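Local coordinates for protein cytosine deaminase (Klebsiella pneumoniae, PDB 4R88) that probably catalyses the hydrolytic deamination of cytosine to uracil and ammonia, as a metal-dependent member of the amidohydrolase family, at residues L59-T64 / D312-L317; R115-V120 / Q145-P150; C210-D215 / I275-R280. One frame throughout, in Å; residues are numbered along the deposited sequence.

All three contacts reach the bound 5-fluorocytosine, yet their chemistry differs. Contact 2 is barrel wall: two neighbouring parallel strands joined by backbone hydrogen bonds and buried almost throughout. Contact 1, also buried, pairs two loops that follow barrel strands; no hydrogen bond crosses it, it is held by packing, and its tryptophan covers a face of the ligand. Contact 3, only partly buried, joins a loop to a helix end through a carboxylate, an amide and waters. Contacts 1 and 2 touch, with Asp60 OD1 2.8 Å from Asp119 N. Trp314 of contact 1 meets His276 and Leu277 of contact 3, and both these contacts also reach the second subunit, whereas contact 2 does not.

Contact 1. Residues L59-T64 / D312-L317; sequences LDATLT and DPWYPL. With 1LD (5-fluorocytosine), chain S.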
# COMPACT_ATOMS: atom_id res chain seq x y z
N LEU B 59 -15.45 -8.99 11.90
CA LEU B 59 -14.97 -10.29 12.38
C LEU B 59 -15.91 -11.47 12.11
O LEU B 59 -15.46 -12.62 12.05
CB LEU B 59 -14.65 -10.26 13.88
CG LEU B 59 -13.44 -9.44 14.33
CD1 LEU B 59 -13.24 -9.63 15.84
CD2 LEU B 59 -12.20 -9.84 13.54
N ASP B 60 -17.21 -11.21 12.00
CA ASP B 60 -18.14 -12.31 11.70
C ASP B 60 -17.91 -12.86 10.30
O ASP B 60 -18.11 -14.05 10.06
CB ASP B 60 -19.61 -11.93 11.95
CG ASP B 60 -20.10 -10.80 11.06
OD1 ASP B 60 -21.33 -10.68 10.89
OD2 ASP B 60 -19.26 -10.03 10.55
N ALA B 61 -17.44 -11.99 9.40
CA ALA B 61 -17.21 -12.36 8.00
C ALA B 61 -15.75 -12.70 7.69
O ALA B 61 -15.45 -13.12 6.58
CB ALA B 61 -17.68 -11.23 7.08
N THR B 62 -14.84 -12.52 8.64
CA THR B 62 -13.41 -12.70 8.35
C THR B 62 -13.08 -14.14 7.94
O THR B 62 -13.68 -15.09 8.43
CB THR B 62 -12.51 -12.25 9.54
OG1 THR B 62 -11.14 -12.18 9.10
CG2 THR B 62 -12.61 -13.22 10.70
N LEU B 63 -12.16 -14.28 6.99
CA LEU B 63 -11.66 -15.58 6.55
C LEU B 63 -12.70 -16.44 5.83
O LEU B 63 -12.61 -17.66 5.85
CB LEU B 63 -11.05 -16.35 7.74
CG LEU B 63 -9.97 -15.62 8.55
CD1 LEU B 63 -9.48 -16.49 9.70
CD2 LEU B 63 -8.81 -15.17 7.64
N THR B 64 -13.69 -15.81 5.19
CA THR B 64 -14.69 -16.54 4.40
C THR B 64 -14.68 -16.17 2.91
O THR B 64 -15.63 -16.47 2.20
CB THR B 64 -16.13 -16.29 4.89
OG1 THR B 64 -16.49 -14.92 4.65
CG2 THR B 64 -16.29 -16.61 6.38
N ASP B 312 -12.46 -11.68 3.19
CA ASP B 312 -13.90 -11.84 3.38
C ASP B 312 -14.64 -11.61 2.04
O ASP B 312 -13.97 -11.45 1.01
CB ASP B 312 -14.34 -10.97 4.59
CG ASP B 312 -14.50 -9.50 4.26
OD1 ASP B 312 -14.80 -8.74 5.23
OD2 ASP B 312 -14.35 -9.10 3.08
N PRO B 313 -15.99 -11.63 2.01
CA PRO B 313 -16.64 -11.50 0.69
C PRO B 313 -16.33 -10.20 -0.07
O PRO B 313 -16.55 -10.13 -1.28
CB PRO B 313 -18.13 -11.54 1.02
CG PRO B 313 -18.22 -12.28 2.30
CD PRO B 313 -16.98 -11.91 3.07
N TRP B 314 -15.86 -9.17 0.62
CA TRP B 314 -15.64 -7.88 -0.00
C TRP B 314 -14.19 -7.65 -0.38
O TRP B 314 -13.90 -6.87 -1.28
CB TRP B 314 -16.10 -6.78 0.96
CG TRP B 314 -17.56 -6.83 1.15
CD1 TRP B 314 -18.52 -6.27 0.34
CD2 TRP B 314 -18.26 -7.52 2.19
NE1 TRP B 314 -19.78 -6.56 0.83
CE2 TRP B 314 -19.65 -7.32 1.97
CE3 TRP B 314 -17.86 -8.27 3.30
CZ2 TRP B 314 -20.62 -7.85 2.81
CZ3 TRP B 314 -18.83 -8.79 4.14
CH2 TRP B 314 -20.19 -8.58 3.89
N TYR B 315 -13.27 -8.34 0.30
CA TYR B 315 -11.86 -7.98 0.20
C TYR B 315 -10.99 -9.23 0.37
O TYR B 315 -11.04 -9.87 1.41
CB TYR B 315 -11.54 -6.93 1.25
CG TYR B 315 -10.13 -6.39 1.21
CD1 TYR B 315 -9.15 -6.89 2.08
CD2 TYR B 315 -9.76 -5.40 0.31
CE1 TYR B 315 -7.86 -6.41 2.05
CE2 TYR B 315 -8.47 -4.91 0.28
CZ TYR B 315 -7.52 -5.43 1.15
OH TYR B 315 -6.24 -4.96 1.12
N PRO B 316 -10.21 -9.58 -0.66
CA PRO B 316 -9.53 -10.88 -0.62
C PRO B 316 -8.18 -10.89 0.08
O PRO B 316 -7.63 -11.96 0.28
CB PRO B 316 -9.32 -11.20 -2.10
CG PRO B 316 -9.10 -9.86 -2.71
CD PRO B 316 -10.01 -8.90 -1.95
N LEU B 317 -7.64 -9.73 0.44
CA LEU B 317 -6.36 -9.71 1.13
C LEU B 317 -6.54 -9.39 2.62
O LEU B 317 -7.64 -9.52 3.16
CB LEU B 317 -5.40 -8.70 0.47
CG LEU B 317 -5.02 -8.98 -0.98
CD1 LEU B 317 -4.21 -7.81 -1.54
CD2 LEU B 317 -4.22 -10.27 -1.08
N1 1LD S . -20.40 -4.67 4.55
C6 1LD S . -19.19 -5.24 4.63
C2 1LD S . -20.54 -3.45 4.00
O2 1LD S . -21.78 -2.88 3.93
N3 1LD S . -19.49 -2.77 3.51
C4 1LD S . -18.26 -3.30 3.57
N4 1LD S . -17.15 -2.56 3.03
C5 1LD S . -18.07 -4.57 4.14
F 1LD S . -16.86 -5.12 4.21
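Ala61 to Thr64 form a type II beta turn whose first residue rests against Asp312; the CA atoms nearest each other, those of Thr64 and Asp312, are 4.9 Å apart. The 312-317 segment is irregular but tightly turned. Asp312 OD2 accepts from Trp314 N at 2.9 Å, two residues on, in an Asx turn; the N-H comes from above the carboxylate plane, and a weak bond from Tyr315 N joins it. Aspartate suits this place because its short side chain can fold back onto its own backbone, while its other oxygen, OD1, is held by Ser309.

No hydrogen bond crosses between the segments, so the contact rests on close packing. The methylene CB of Asp312 lies 3.1 Å from Ala61 O. That carbonyl also takes a 2.8 Å hydrogen bond from Thr64 OG1, which closes the turn through a side chain. With chi1 at 67°, OG1 sits between the backbone N and carbonyl carbon of Thr64, and it reaches within 3.4 Å of Pro313 CD. Ala61 CB, small enough to fit here, meets the in-plane edge of the Trp314 indole, 4.0 Å from CZ3. One indole face takes the 5-fluorocytosine, whose C6 is 3.4 Å from Trp314 CE2; Pro313 CB lies toward the rim of the opposite face. The broad, flat indole thus makes one wall of the ligand pocket.

Trp83 of helix 76-87 packs on Ala61 and Pro313, Trp314 NE1 bonds to Leu76 O, and helix 92-108 backs the 59-64 segment through Arg98 and Thr102. Trp314 and Tyr315 lean on helix 271-277.

Contact 2. Residues R115-V120 / Q145-P150; sequences RTHVDV and QIVAFP. With 1LD (5-fluorocytosine), chain S.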
# COMPACT_ATOMS: atom_id res chain seq x y z
N ARG B 115 -12.93 -2.55 17.24
CA ARG B 115 -14.37 -2.43 17.12
C ARG B 115 -14.83 -3.27 15.93
O ARG B 115 -14.42 -3.02 14.80
CB ARG B 115 -14.80 -0.97 16.93
CG ARG B 115 -16.27 -0.82 16.55
CD ARG B 115 -16.68 0.65 16.42
NE ARG B 115 -16.77 1.31 17.72
CZ ARG B 115 -17.06 2.59 17.89
NH1 ARG B 115 -17.27 3.38 16.83
NH2 ARG B 115 -17.14 3.09 19.12
N THR B 116 -15.66 -4.29 16.19
CA THR B 116 -16.17 -5.15 15.13
C THR B 116 -17.64 -4.90 14.85
O THR B 116 -18.45 -4.76 15.76
CB THR B 116 -15.94 -6.67 15.41
OG1 THR B 116 -16.29 -7.42 14.24
CG2 THR B 116 -16.78 -7.17 16.63
N HIS B 117 -17.99 -4.84 13.57
CA HIS B 117 -19.39 -4.88 13.19
C HIS B 117 -19.79 -6.33 13.10
O HIS B 117 -18.96 -7.20 12.78
CB HIS B 117 -19.60 -4.13 11.88
CG HIS B 117 -19.28 -2.67 11.98
ND1 HIS B 117 -20.25 -1.69 12.06
CD2 HIS B 117 -18.09 -2.02 12.07
CE1 HIS B 117 -19.67 -0.51 12.18
NE2 HIS B 117 -18.36 -0.68 12.20
N VAL B 118 -21.03 -6.63 13.47
CA VAL B 118 -21.55 -7.98 13.34
C VAL B 118 -22.92 -7.88 12.70
O VAL B 118 -23.77 -7.13 13.17
CB VAL B 118 -21.71 -8.65 14.72
CG1 VAL B 118 -22.16 -10.10 14.56
CG2 VAL B 118 -20.41 -8.56 15.49
N ASP B 119 -23.12 -8.63 11.63
CA ASP B 119 -24.37 -8.57 10.89
C ASP B 119 -25.48 -9.14 11.76
O ASP B 119 -25.44 -10.30 12.15
CB ASP B 119 -24.25 -9.34 9.56
CG ASP B 119 -25.50 -9.25 8.69
OD1 ASP B 119 -25.53 -9.94 7.65
OD2 ASP B 119 -26.45 -8.49 9.01
N VAL B 120 -26.49 -8.32 12.06
CA VAL B 120 -27.63 -8.79 12.82
C VAL B 120 -28.86 -9.08 11.95
O VAL B 120 -29.90 -9.49 12.47
CB VAL B 120 -27.98 -7.82 14.00
CG1 VAL B 120 -26.79 -7.72 14.96
CG2 VAL B 120 -28.36 -6.45 13.47
N GLN B 145 -15.10 -3.98 21.02
CA GLN B 145 -16.44 -3.40 20.97
C GLN B 145 -17.21 -4.09 19.86
O GLN B 145 -16.63 -4.50 18.85
CB GLN B 145 -16.40 -1.90 20.72
CG GLN B 145 -15.75 -1.13 21.83
CD GLN B 145 -15.77 0.36 21.59
OE1 GLN B 145 -16.43 0.83 20.66
NE2 GLN B 145 -15.06 1.11 22.42
N ILE B 146 -18.51 -4.24 20.07
CA ILE B 146 -19.35 -4.92 19.09
C ILE B 146 -20.42 -3.98 18.59
O ILE B 146 -21.12 -3.36 19.40
CB ILE B 146 -20.01 -6.16 19.71
CG1 ILE B 146 -18.93 -7.17 20.10
CG2 ILE B 146 -21.03 -6.77 18.72
CD1 ILE B 146 -19.44 -8.33 20.92
N VAL B 147 -20.54 -3.86 17.27
CA VAL B 147 -21.54 -2.99 16.67
C VAL B 147 -22.65 -3.86 16.11
O VAL B 147 -22.39 -4.82 15.39
CB VAL B 147 -20.98 -2.18 15.49
CG1 VAL B 147 -22.02 -1.16 15.03
CG2 VAL B 147 -19.67 -1.48 15.88
N ALA B 148 -23.90 -3.54 16.45
CA ALA B 148 -25.02 -4.23 15.84
C ALA B 148 -25.24 -3.65 14.44
O ALA B 148 -25.74 -2.53 14.28
CB ALA B 148 -26.27 -4.14 16.74
N PHE B 149 -24.84 -4.41 13.43
CA PHE B 149 -24.79 -3.92 12.06
C PHE B 149 -25.82 -4.63 11.19
O PHE B 149 -25.73 -5.83 10.96
CB PHE B 149 -23.38 -4.13 11.50
CG PHE B 149 -23.26 -3.87 10.02
CD1 PHE B 149 -23.62 -2.64 9.49
CD2 PHE B 149 -22.77 -4.85 9.17
CE1 PHE B 149 -23.50 -2.39 8.12
CE2 PHE B 149 -22.65 -4.61 7.79
CZ PHE B 149 -23.01 -3.38 7.27
N PRO B 150 -26.84 -3.89 10.73
CA PRO B 150 -27.91 -4.52 9.95
C PRO B 150 -27.51 -4.57 8.47
O PRO B 150 -27.98 -3.74 7.71
CB PRO B 150 -29.09 -3.57 10.16
CG PRO B 150 -28.45 -2.21 10.33
CD PRO B 150 -27.08 -2.46 10.98
N1 1LD S . -20.40 -4.67 4.55
C6 1LD S . -19.19 -5.24 4.63
C2 1LD S . -20.54 -3.45 4.00
O2 1LD S . -21.78 -2.88 3.93
N3 1LD S . -19.49 -2.77 3.51
C4 1LD S . -18.26 -3.30 3.57
N4 1LD S . -17.15 -2.56 3.03
C5 1LD S . -18.07 -4.57 4.14
F 1LD S . -16.86 -5.12 4.21
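His117 and Val147 lie side by side on the same face of the sheet, and Val147 CG2 stands over the imidazole in a CH-pi contact, 3.8 Å from the ring centroid. A branched valine offers a methyl at this height. Phe149 follows on that face: the edge of His117 is turned toward its face in an offset edge-to-face pair, with the planes at 85°. Phe149 CZ reaches the ligand, 3.6 Å from O2 of 5-fluorocytosine. Further back, Arg115 grips Gln145 OE1 side-on, through NE at 3.0 Å and NH2 at 2.8 Å. A bend at chi3 (-73°) turns the guanidinium so that this oxygen lies in its plane; NH1 pairs with Asp207.

These side chains are positioned by a parallel ladder of backbone bonds, from Thr116 N to Gln145 O (2.8 Å) through to Val120 N and Phe149 O (2.8 Å). The other face, with Thr116, Val118, Ile146 and Ala148, is mostly aliphatic. Val118 CG2 meets Ile146 CG2 at 3.7 Å, and helix 126-137 covers both residues.

Strand, helix and strand form a beta-alpha-beta unit of the TIM barrel typical of amidohydrolases, its inward face carrying His117 and Phe149 toward the iron(II) and ligand site.

Contact 3. Residues C210-D215 / I275-R280; sequences CDEIDD and IHLQGR. With 1LD (5-fluorocytosine), chain S.
The carboxylate of Asp214 and the amide of Gln278 meet with their planes 76° apart. Gln278 NE2 stands above the carboxylate plane, 2.9 Å from Asp214 OD2, while that oxygen lies in the plane of the amide. At the other oxygen, OD1, the backbone N of Gly279 arrives on the syn side at 2.9 Å, almost straight at 173°. Aspartate can thus hold a side chain and the backbone beyond it at once. Glycine suits the position because phi is positive there. Gln278 reaches its partner through a bend at chi2. The amide's own oxygen, OE1, takes water 1 and water 2; water 1 also donates to Glu212 OE1, water 2 to Glu212 O. Gln278 is thereby tied to Glu212 by water, the two flat groups lying 31° apart. The extended chain of Glu212 carries OE1 to N4 of 5-fluorocytosine, which donates to it at 2.7 Å. Leu277 CD1 packs 4.0 Å from Glu212 OE1. The guanidinium of Arg280 has His276 O at its edge, gripped by NE and NH2.

The 210-215 loop follows strand 205-210 and, as loops at the C-terminal strand ends of TIM-barrel amidohydrolases do, brings the Glu212 side chain to the ligand, about 5 Å from the iron(II). Leu76 and Phe77 of helix 76-87 touch Glu212 and Ile213. The partner segment leaves helix 271-277 at Gln278, and Ile275 O bonds to Arg288 of the second subunit.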
# COMPACT_ATOMS: atom_id res chain seq x y z
N CYS B 210 -22.08 4.79 6.45
CA CYS B 210 -22.81 5.94 5.97
C CYS B 210 -22.32 6.29 4.56
O CYS B 210 -21.15 6.61 4.37
CB CYS B 210 -22.58 7.12 6.93
SG CYS B 210 -23.78 8.43 6.77
N ASP B 211 -23.22 6.19 3.57
CA ASP B 211 -22.92 6.60 2.19
C ASP B 211 -21.69 5.90 1.60
O ASP B 211 -20.83 6.54 0.99
CB ASP B 211 -22.76 8.12 2.10
CG ASP B 211 -23.96 8.88 2.71
OD1 ASP B 211 -23.74 9.81 3.52
OD2 ASP B 211 -25.12 8.56 2.37
N GLU B 212 -21.61 4.58 1.77
CA GLU B 212 -20.53 3.79 1.15
C GLU B 212 -20.91 3.44 -0.27
O GLU B 212 -21.22 2.29 -0.59
CB GLU B 212 -20.26 2.49 1.93
CG GLU B 212 -19.00 1.76 1.44
CD GLU B 212 -18.77 0.44 2.16
OE1 GLU B 212 -17.70 -0.17 1.93
OE2 GLU B 212 -19.63 0.03 2.97
N ILE B 213 -20.91 4.46 -1.12
CA ILE B 213 -21.41 4.36 -2.48
C ILE B 213 -20.96 5.62 -3.20
O ILE B 213 -20.75 6.66 -2.57
CB ILE B 213 -22.95 4.26 -2.49
CG1 ILE B 213 -23.46 3.85 -3.87
CG2 ILE B 213 -23.58 5.58 -2.08
CD1 ILE B 213 -24.94 3.61 -3.91
N ASP B 214 -20.78 5.54 -4.52
CA ASP B 214 -20.24 6.69 -5.26
C ASP B 214 -21.31 7.68 -5.73
O ASP B 214 -20.99 8.67 -6.39
CB ASP B 214 -19.40 6.21 -6.45
CG ASP B 214 -18.10 5.53 -6.02
OD1 ASP B 214 -17.72 4.52 -6.65
OD2 ASP B 214 -17.46 6.02 -5.05
N ASP B 215 -22.56 7.43 -5.38
CA ASP B 215 -23.69 8.29 -5.78
C ASP B 215 -23.60 9.64 -5.06
O ASP B 215 -23.68 9.68 -3.83
CB ASP B 215 -25.00 7.56 -5.40
CG ASP B 215 -26.26 8.36 -5.76
OD1 ASP B 215 -27.37 7.93 -5.38
OD2 ASP B 215 -26.12 9.41 -6.41
N ILE B 275 -10.63 1.79 -2.11
CA ILE B 275 -9.95 1.84 -3.39
C ILE B 275 -10.34 0.61 -4.23
O ILE B 275 -10.48 0.69 -5.44
CB ILE B 275 -8.41 1.97 -3.25
CG1 ILE B 275 -7.82 2.53 -4.53
CG2 ILE B 275 -7.77 0.65 -2.88
CD1 ILE B 275 -8.17 3.99 -4.74
N HIS B 276 -10.57 -0.50 -3.54
CA HIS B 276 -10.96 -1.76 -4.17
C HIS B 276 -12.44 -1.79 -4.58
O HIS B 276 -12.77 -2.22 -5.69
CB HIS B 276 -10.65 -2.92 -3.20
CG HIS B 276 -11.30 -4.22 -3.57
ND1 HIS B 276 -11.03 -4.87 -4.75
CD2 HIS B 276 -12.20 -4.98 -2.91
CE1 HIS B 276 -11.75 -5.99 -4.81
NE2 HIS B 276 -12.46 -6.08 -3.69
N LEU B 277 -13.33 -1.32 -3.69
CA LEU B 277 -14.78 -1.40 -3.91
C LEU B 277 -15.38 -0.20 -4.64
O LEU B 277 -16.41 -0.33 -5.30
CB LEU B 277 -15.54 -1.61 -2.60
CG LEU B 277 -15.33 -2.91 -1.81
CD1 LEU B 277 -16.16 -2.86 -0.54
CD2 LEU B 277 -15.68 -4.16 -2.63
N GLN B 278 -14.76 0.98 -4.51
CA GLN B 278 -15.29 2.17 -5.17
C GLN B 278 -14.68 2.33 -6.56
O GLN B 278 -13.68 1.69 -6.90
CB GLN B 278 -15.04 3.43 -4.34
CG GLN B 278 -15.51 3.34 -2.88
CD GLN B 278 -16.97 2.95 -2.75
OE1 GLN B 278 -17.29 1.94 -2.13
NE2 GLN B 278 -17.86 3.74 -3.34
N GLY B 279 -15.29 3.20 -7.36
CA GLY B 279 -14.79 3.49 -8.70
C GLY B 279 -15.13 2.39 -9.69
O GLY B 279 -14.72 2.44 -10.86
N ARG B 280 -15.91 1.40 -9.25
CA ARG B 280 -16.23 0.25 -10.09
C ARG B 280 -17.28 0.59 -11.14
O ARG B 280 -17.41 -0.10 -12.14
CB ARG B 280 -16.73 -0.91 -9.24
CG ARG B 280 -15.67 -1.48 -8.32
CD ARG B 280 -14.91 -2.58 -9.01
NE ARG B 280 -13.87 -3.12 -8.14
CZ ARG B 280 -12.98 -4.02 -8.52
NH1 ARG B 280 -13.00 -4.51 -9.76
NH2 ARG B 280 -12.07 -4.44 -7.66
N1 1LD S . -20.40 -4.67 4.55
C6 1LD S . -19.19 -5.24 4.63
C2 1LD S . -20.54 -3.45 4.00
O2 1LD S . -21.78 -2.88 3.93
N3 1LD S . -19.49 -2.77 3.51
C4 1LD S . -18.26 -3.30 3.57
N4 1LD S . -17.15 -2.56 3.03
C5 1LD S . -18.07 -4.57 4.14
F 1LD S . -16.86 -5.12 4.21
O HOH W 1 -15.92 1.03 0.19
O HOH W 2 -19.94 1.14 -2.87
O HOH W 3 -17.96 1.35 -7.02